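Side-chain contacts in alginate lyase A1-II' (Sphingomonas sp. A1, PDB 2CWS), which cleaves alginate as a polysaccharide lyase of family 7, probably by beta-elimination, with this chain as its lyase domain: residues Asp135-Gln140 with Gly146-Asn151; Val172-Met177 with Thr181-Phe186; Gln110-Gly113 with Thr119-Pro122. All blocks are in the same frame, centred on the assembly; numbering follows the deposited sequence. Where two conformers were deposited one is given.

Contact 1 of 3, residues Asp135-Gln140 with Gly146-Asn151; sequences DMQVKQ and GSDVHN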
loop_
_atom_site.group_PDB
_atom_site.type_symbol
_atom_site.label_atom_id
_atom_site.label_comp_id
_atom_site.label_asym_id
_atom_site.label_seq_id
_atom_site.Cartn_x
_atom_site.Cartn_y
_atom_site.Cartn_z
ATOM N N ASP A 135 -3.647 8.907 8.629
ATOM C CA ASP A 135 -3.600 8.049 9.802
ATOM C C ASP A 135 -2.815 6.793 9.425
ATOM O O ASP A 135 -3.296 6.001 8.608
ATOM C CB ASP A 135 -5.020 7.703 10.215
ATOM C CG ASP A 135 -5.126 6.826 11.444
ATOM O OD1 ASP A 135 -4.127 6.504 12.106
ATOM O OD2 ASP A 135 -6.321 6.458 11.707
ATOM N N MET A 136 -1.620 6.642 9.984
ATOM C CA MET A 136 -0.875 5.387 9.823
ATOM C C MET A 136 -1.350 4.428 10.884
ATOM O O MET A 136 -0.933 4.499 12.045
ATOM C CB MET A 136 0.608 5.629 10.196
ATOM C CG MET A 136 1.304 6.284 9.022
ATOM S SD MET A 136 1.556 5.180 7.623
ATOM C CE MET A 136 3.112 5.858 7.069
ATOM N N GLN A 137 -2.236 3.540 10.515
ATOM C CA GLN A 137 -2.876 2.601 11.438
ATOM C C GLN A 137 -2.015 1.345 11.520
ATOM O O GLN A 137 -1.631 0.789 10.497
ATOM C CB GLN A 137 -4.272 2.232 10.909
ATOM C CG GLN A 137 -5.173 3.460 10.856
ATOM C CD GLN A 137 -6.589 3.221 10.339
ATOM O OE1 GLN A 137 -7.434 4.168 10.347
ATOM N NE2 GLN A 137 -6.904 2.076 9.878
ATOM N N VAL A 138 -1.723 0.925 12.746
ATOM C CA VAL A 138 -0.937 -0.312 12.955
ATOM C C VAL A 138 -1.800 -1.287 13.711
ATOM O O VAL A 138 -2.268 -1.000 14.842
ATOM C CB VAL A 138 0.390 -0.047 13.699
ATOM C CG1 VAL A 138 1.183 -1.333 13.791
ATOM C CG2 VAL A 138 1.211 1.040 13.000
ATOM N N LYS A 139 -2.056 -2.437 13.137
ATOM C CA LYS A 139 -2.907 -3.402 13.789
ATOM C C LYS A 139 -2.254 -3.909 15.057
ATOM O O LYS A 139 -1.043 -4.111 15.100
ATOM C CB LYS A 139 -3.175 -4.545 12.794
ATOM C CG LYS A 139 -4.294 -5.477 13.304
ATOM C CD LYS A 139 -4.655 -6.575 12.337
ATOM C CE LYS A 139 -5.967 -7.267 12.618
ATOM N NZ LYS A 139 -6.111 -7.745 14.037
ATOM N N GLN A 140 -3.049 -4.118 16.112
ATOM C CA GLN A 140 -2.501 -4.591 17.373
ATOM C C GLN A 140 -2.076 -6.066 17.314
ATOM O O GLN A 140 -0.922 -6.390 17.609
ATOM C CB GLN A 140 -3.550 -4.440 18.523
ATOM C CG GLN A 140 -3.702 -2.928 18.871
ATOM C CD GLN A 140 -4.734 -2.705 19.942
ATOM O OE1 GLN A 140 -4.473 -1.923 20.883
ATOM N NE2 GLN A 140 -5.856 -3.382 19.894
ATOM N N GLY A 146 -8.769 -7.660 18.735
ATOM C CA GLY A 146 -8.244 -6.331 19.037
ATOM C C GLY A 146 -8.610 -5.403 17.878
ATOM O O GLY A 146 -9.453 -5.848 17.116
ATOM N N SER A 147 -7.971 -4.254 17.803
ATOM C CA SER A 147 -8.195 -3.108 16.970
ATOM C C SER A 147 -6.867 -2.576 16.430
ATOM O O SER A 147 -5.897 -3.355 16.364
ATOM C CB SER A 147 -8.876 -2.025 17.823
ATOM O OG SER A 147 -7.863 -1.472 18.663
ATOM N N ASP A 148 -6.788 -1.296 16.050
ATOM C CA ASP A 148 -5.572 -0.657 15.580
ATOM C C ASP A 148 -5.048 0.412 16.531
ATOM O O ASP A 148 -5.819 1.002 17.313
ATOM C CB ASP A 148 -5.842 0.025 14.230
ATOM C CG ASP A 148 -6.314 -0.926 13.148
ATOM O OD1 ASP A 148 -6.912 -0.480 12.146
ATOM O OD2 ASP A 148 -6.078 -2.137 13.288
ATOM N N VAL A 149 -3.754 0.685 16.418
ATOM C CA VAL A 149 -3.100 1.864 16.982
ATOM C C VAL A 149 -3.102 2.934 15.889
ATOM O O VAL A 149 -2.536 2.723 14.818
ATOM C CB VAL A 149 -1.671 1.574 17.437
ATOM C CG1 VAL A 149 -1.069 2.819 18.073
ATOM C CG2 VAL A 149 -1.641 0.343 18.386
ATOM N N HIS A 150 -3.719 4.079 16.172
ATOM C CA HIS A 150 -3.777 5.158 15.195
ATOM C C HIS A 150 -2.597 6.079 15.388
ATOM O O HIS A 150 -2.096 6.268 16.506
ATOM C CB HIS A 150 -5.104 5.931 15.365
ATOM C CG HIS A 150 -6.276 5.033 15.082
ATOM N ND1 HIS A 150 -6.855 4.978 13.856
ATOM C CD2 HIS A 150 -6.935 4.099 15.819
ATOM C CE1 HIS A 150 -7.829 4.077 13.838
ATOM N NE2 HIS A 150 -7.906 3.550 15.050
ATOM N N ASN A 151 -2.143 6.679 14.282
ATOM C CA ASN A 151 -1.015 7.630 14.313
ATOM C C ASN A 151 -1.364 8.754 13.345
ATOM O O ASN A 151 -1.278 8.566 12.104
ATOM C CB ASN A 151 0.303 6.963 13.908
ATOM C CG ASN A 151 0.690 5.862 14.900
ATOM O OD1 ASN A 151 1.271 6.153 15.971
ATOM N ND2 ASN A 151 0.343 4.605 14.603
HETATM O O HOH W 1 -5.700 -6.133 16.311
#
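D135 holds two consecutive residues of 146-151, one with each carboxylate oxygen. OD2 accepts from H150 ND1 at 2.7 Å, using its syn lone pair; the N-H...O angle of 173° marks a nearly straight bond, and it lies in the imidazole plane. OD1 is met almost end-on by the backbone N of N151, 2.9 Å away. With chi1 at -179°, CG swings clear of D135's own N and comes to rest beside the carbonyl carbon, which brings both oxygens to the neighbouring strand; two bonds at different oxygens should fix the carboxylate's rotation. At M136 the backbone N donates to N151 O, while M136 O takes a side-chain bond, from N151 ND2 at 2.9 Å, within the amide plane of N151. The Q137 side chain runs beside that of H150 and points the same way, their flat ends turned 75° from each other. V138 and V149 form the hydrogen-bonded pair: V138 N lies 2.9 Å from V149 O, and V149 N 2.7 Å from V138 O. K139 crosses the D148 side chain at a slant, CG near OD2, while D148 OD1 makes a salt bridge with K126; K139 NZ bonds the carbonyls of N141 and D143 and a water that donates to S147 O. Last, Q140 N reaches S147 O at 3.0 Å, and Q140 CG touches V149 CG2 at 3.9 Å. Opposed strand directions and paired backbone bonds define an antiparallel beta hairpin, strands 133-139 and 148-154, at the margin of one sheet of the beta-jelly roll of family 7 lyases.

Contact 2 of 3, residues Val172-Met177 with Thr181-Phe186; sequences VAYVTM and TRSVDF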
loop_
_atom_site.group_PDB
_atom_site.type_symbol
_atom_site.label_atom_id
_atom_site.label_comp_id
_atom_site.label_asym_id
_atom_site.label_seq_id
_atom_site.Cartn_x
_atom_site.Cartn_y
_atom_site.Cartn_z
ATOM N N VAL A 172 9.372 -3.825 15.172
ATOM C CA VAL A 172 8.848 -2.493 15.497
ATOM C C VAL A 172 8.570 -1.804 14.158
ATOM O O VAL A 172 9.400 -1.863 13.250
ATOM C CB VAL A 172 9.850 -1.672 16.329
ATOM C CG1 VAL A 172 9.237 -0.319 16.682
ATOM C CG2 VAL A 172 10.247 -2.473 17.577
ATOM N N ALA A 173 7.389 -1.220 14.056
ATOM C CA ALA A 173 7.002 -0.438 12.873
ATOM C C ALA A 173 7.252 1.039 13.146
ATOM O O ALA A 173 6.793 1.569 14.173
ATOM C CB ALA A 173 5.535 -0.639 12.538
ATOM N N TYR A 174 7.926 1.690 12.220
ATOM C CA TYR A 174 8.197 3.119 12.235
ATOM C C TYR A 174 7.456 3.712 11.043
ATOM O O TYR A 174 7.720 3.328 9.902
ATOM C CB TYR A 174 9.708 3.411 12.140
ATOM C CG TYR A 174 10.467 2.759 13.274
ATOM C CD1 TYR A 174 10.875 1.427 13.197
ATOM C CD2 TYR A 174 10.761 3.489 14.424
ATOM C CE1 TYR A 174 11.566 0.811 14.236
ATOM C CE2 TYR A 174 11.449 2.896 15.474
ATOM C CZ TYR A 174 11.846 1.578 15.357
ATOM O OH TYR A 174 12.525 0.965 16.424
ATOM N N VAL A 175 6.527 4.617 11.327
ATOM C CA VAL A 175 5.630 5.165 10.311
ATOM C C VAL A 175 5.877 6.659 10.233
ATOM O O VAL A 175 5.822 7.355 11.255
ATOM C CB VAL A 175 4.164 4.775 10.614
ATOM C CG1 VAL A 175 4.024 3.249 10.564
ATOM C CG2 VAL A 175 3.649 5.328 11.945
ATOM N N THR A 176 6.131 7.150 9.018
ATOM C CA THR A 176 6.628 8.511 8.871
ATOM C C THR A 176 5.917 9.232 7.755
ATOM O O THR A 176 5.762 8.707 6.641
ATOM C CB THR A 176 8.130 8.446 8.457
ATOM O OG1 THR A 176 8.836 7.713 9.491
ATOM C CG2 THR A 176 8.774 9.814 8.288
ATOM N N MET A 177 5.552 10.485 8.037
ATOM C CA MET A 177 5.109 11.428 7.010
ATOM C C MET A 177 5.917 12.693 7.130
ATOM O O MET A 177 5.968 13.288 8.214
ATOM C CB MET A 177 3.610 11.801 7.210
ATOM C CG MET A 177 2.701 10.616 6.959
ATOM S SD MET A 177 2.582 10.172 5.214
ATOM C CE MET A 177 1.507 11.537 4.646
ATOM N N THR A 181 8.222 10.834 12.489
ATOM C CA THR A 181 8.145 9.411 12.661
ATOM C C THR A 181 7.472 9.055 13.985
ATOM O O THR A 181 7.754 9.639 15.045
ATOM C CB THR A 181 9.547 8.796 12.622
ATOM O OG1 THR A 181 10.131 9.055 11.362
ATOM C CG2 THR A 181 9.534 7.299 12.881
ATOM N N ARG A 182 6.595 8.061 13.918
ATOM C CA ARG A 182 5.979 7.457 15.099
ATOM C C ARG A 182 6.328 5.963 15.110
ATOM O O ARG A 182 6.637 5.407 14.044
ATOM C CB ARG A 182 4.430 7.576 15.025
ATOM C CG ARG A 182 3.957 8.928 14.536
ATOM C CD ARG A 182 4.191 10.098 15.510
ATOM N NE ARG A 182 3.826 11.392 14.852
ATOM C CZ ARG A 182 2.566 11.786 14.642
ATOM N NH1 ARG A 182 2.352 12.925 13.988
ATOM N NH2 ARG A 182 1.515 11.074 15.063
ATOM N N SER A 183 6.224 5.285 16.243
ATOM C CA SER A 183 6.546 3.850 16.239
ATOM C C SER A 183 5.526 3.075 17.046
ATOM O O SER A 183 4.913 3.581 18.000
ATOM C CB SER A 183 7.965 3.594 16.794
ATOM O OG SER A 183 8.015 3.841 18.220
ATOM N N VAL A 184 5.391 1.817 16.655
ATOM C CA VAL A 184 4.550 0.822 17.340
ATOM C C VAL A 184 5.299 -0.502 17.382
ATOM O O VAL A 184 5.702 -1.016 16.338
ATOM C CB VAL A 184 3.215 0.643 16.609
ATOM C CG1 VAL A 184 2.357 -0.440 17.293
ATOM C CG2 VAL A 184 2.438 1.960 16.516
ATOM N N ASP A 185 5.476 -1.067 18.578
ATOM C CA ASP A 185 6.180 -2.340 18.721
ATOM C C ASP A 185 5.137 -3.456 18.571
ATOM O O ASP A 185 4.520 -3.879 19.504
ATOM C CB ASP A 185 6.937 -2.358 20.037
ATOM C CG ASP A 185 7.677 -3.663 20.248
ATOM O OD1 ASP A 185 7.598 -4.547 19.391
ATOM O OD2 ASP A 185 8.366 -3.724 21.311
ATOM N N PHE A 186 4.954 -3.917 17.328
ATOM C CA PHE A 186 3.892 -4.861 17.064
ATOM C C PHE A 186 4.245 -6.255 17.563
ATOM O O PHE A 186 3.390 -6.895 18.175
ATOM C CB PHE A 186 3.459 -4.845 15.567
ATOM C CG PHE A 186 4.531 -5.223 14.552
ATOM C CD1 PHE A 186 4.618 -6.513 14.066
ATOM C CD2 PHE A 186 5.410 -4.252 14.053
ATOM C CE1 PHE A 186 5.548 -6.863 13.110
ATOM C CE2 PHE A 186 6.360 -4.604 13.126
ATOM C CZ PHE A 186 6.430 -5.903 12.611
#
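A173 with V184 and V175 with R182 are the hydrogen-bonded pairs of an antiparallel beta hairpin; the axes of the two short segments approach to 4.5 Å, their N-to-C directions 157° apart. A173 N donates to V184 O and V175 N to R182 O, each at 2.8 Å, and the return bonds are only slightly longer. Between them, Y174 and S183 form a non-hydrogen-bonded pair: S183 CB sits obliquely against the tyrosine ring, 3.7 Å from CD2, while the T181 methyl comes to the ring's edge. Next along that face, the hydroxyls of T176 and T181 meet, OG1 to OG1 2.6 Å, a short hydrogen bond in which either may donate.

Further out, R182 bends at chi2 (-69°), taking its guanidinium away from V175 to a salt bridge with D180, the carbonyl of Y152 and a cation-pi contact with F153. V184, on the same face as V175, packs on V138 and V149 of the other sheet. D185 is the N-cap of helix 186-189, its OD1 accepting from G188 N. That helix begins with F186, whose ring stands edge-to-face with W193 and presents its own edge to the strand, CD2 lying 3.6 Å from A173 N.

Contact 3 of 3, residues Gln110-Gly113 with Thr119-Pro122; sequences QIHG and TNAP. With SO4 (sulfate ion), chain B.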
loop_
_atom_site.group_PDB
_atom_site.type_symbol
_atom_site.label_atom_id
_atom_site.label_comp_id
_atom_site.label_asym_id
_atom_site.label_seq_id
_atom_site.Cartn_x
_atom_site.Cartn_y
_atom_site.Cartn_z
ATOM N N GLN A 110 0.607 0.192 2.370
ATOM C CA GLN A 110 0.407 -0.820 3.426
ATOM C C GLN A 110 1.699 -1.573 3.677
ATOM O O GLN A 110 2.580 -1.685 2.818
ATOM C CB GLN A 110 -0.661 -1.899 3.067
ATOM C CG GLN A 110 -1.949 -1.325 2.517
ATOM C CD GLN A 110 -3.019 -2.383 2.461
ATOM O OE1 GLN A 110 -3.273 -3.064 3.476
ATOM N NE2 GLN A 110 -3.661 -2.514 1.311
ATOM N N ILE A 111 1.741 -2.187 4.869
ATOM C CA ILE A 111 2.470 -3.438 5.072
ATOM C C ILE A 111 1.377 -4.478 5.310
ATOM O O ILE A 111 0.589 -4.293 6.245
ATOM C CB ILE A 111 3.456 -3.420 6.257
ATOM C CG1 ILE A 111 4.558 -2.398 6.041
ATOM C CG2 ILE A 111 4.018 -4.832 6.440
ATOM C CD1 ILE A 111 5.476 -2.318 7.251
ATOM N N HIS A 112 1.374 -5.550 4.519
ATOM C CA HIS A 112 0.365 -6.560 4.692
ATOM C C HIS A 112 0.991 -7.854 5.205
ATOM O O HIS A 112 2.074 -8.271 4.709
ATOM C CB HIS A 112 -0.297 -6.809 3.315
ATOM C CG HIS A 112 -1.689 -7.311 3.462
ATOM N ND1 HIS A 112 -2.033 -8.563 3.928
ATOM C CD2 HIS A 112 -2.845 -6.671 3.216
ATOM C CE1 HIS A 112 -3.355 -8.678 3.935
ATOM N NE2 HIS A 112 -3.903 -7.535 3.497
ATOM N N GLY A 113 0.338 -8.485 6.192
ATOM C CA GLY A 113 0.755 -9.798 6.591
ATOM C C GLY A 113 0.344 -10.867 5.604
ATOM O O GLY A 113 -0.582 -10.709 4.813
ATOM N N THR A 119 -1.115 -18.041 2.364
ATOM C CA THR A 119 -2.543 -17.742 2.626
ATOM C C THR A 119 -2.663 -16.416 3.327
ATOM O O THR A 119 -1.762 -15.842 3.957
ATOM C CB THR A 119 -3.251 -18.893 3.356
ATOM O OG1 THR A 119 -2.607 -19.120 4.604
ATOM C CG2 THR A 119 -3.176 -20.180 2.538
ATOM N N ASN A 120 -3.823 -15.786 3.214
ATOM C CA ASN A 120 -4.010 -14.439 3.689
ATOM C C ASN A 120 -3.881 -14.355 5.228
ATOM O O ASN A 120 -4.097 -15.263 6.038
ATOM C CB ASN A 120 -5.301 -13.807 3.146
ATOM C CG ASN A 120 -5.418 -12.305 3.479
ATOM O OD1 ASN A 120 -4.639 -11.465 2.995
ATOM N ND2 ASN A 120 -6.380 -11.905 4.318
ATOM N N ALA A 121 -3.469 -13.162 5.583
ATOM C CA ALA A 121 -3.344 -12.746 7.008
ATOM C C ALA A 121 -3.641 -11.274 7.063
ATOM O O ALA A 121 -3.828 -10.627 6.004
ATOM C CB ALA A 121 -1.991 -13.137 7.519
ATOM N N PRO A 122 -3.788 -10.676 8.243
ATOM C CA PRO A 122 -4.222 -9.279 8.291
ATOM C C PRO A 122 -3.199 -8.288 7.779
ATOM O O PRO A 122 -2.001 -8.552 7.822
ATOM C CB PRO A 122 -4.469 -9.027 9.810
ATOM C CG PRO A 122 -4.711 -10.432 10.347
ATOM C CD PRO A 122 -3.749 -11.296 9.587
HETATM S S SO4 B . -6.829 -5.960 2.291
HETATM O O1 SO4 B . -5.617 -5.271 1.549
HETATM O O2 SO4 B . -6.396 -7.032 3.160
HETATM O O3 SO4 B . -7.507 -5.015 3.098
HETATM O O4 SO4 B . -7.738 -6.520 1.297
HETATM O O HOH W 2 -1.927 -11.458 1.952
#
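G113 and P122 join strands 106-114 and 120-130 near the turn of a beta hairpin whose segments here splay apart, their axes 125° from each other. The tight part is small. G113 N donates to P122 O at 2.9 Å, bent to 139° at the hydrogen, and lacking a side chain, G113 lets that carbonyl come close. Beside it, A121 CB rests 3.8 Å from G113 C, and the buried A121 side chain also touches M115 and L196. H112 is tied down as well: its ND1 donates to G113 O at 2.7 Å, in the ring plane and on a lone pair of the carbonyl, while P122 C lies over one ring face and the ring of Y199 packs nearly parallel to it. This bond within one strand helps fix the imidazole's rotation and points NE2 at a sulfate.

The looser side is polar. N120 is exposed, and a water stands between its OD1, 2.9 Å away, and G113 O, 3.2 Å away. At the other end of the imidazole the sulfate, probably from the crystallisation liquor, is firmly held: its O2 accepts from H112 NE2 at 2.6 Å, almost straight, and the anion also bonds R67 and Y205. This cluster is consistent with the active-site cleft of family 7 lyases. Q110, whose NE2 also bonds E69, reaches sulfate O1 with that nitrogen in a weak bond of 3.4 Å.

In the fold
The three hairpins follow one another in the chain as contact 3, contact 1, contact 2. Contacts 3 and 1 share a sheet: strands 120-130 and 133-139 are neighbours in it, and K139 CD touches P122 CB at 3.5 Å, with the contact centres about 14 Å apart. Contact 2 closes the edge of the opposing sheet and packs across the sandwich on contact 1, centres about 10 Å apart; M136 CB lies 3.5 Å from V175 CG2. Contact 2 does not touch contact 3, their nearest atoms being about 6 Å apart. The sulfate, and so the probable cleft, lies at contact 3; contact 1 is linked to it through the shared sheet, and contact 2 belongs to the sheet behind.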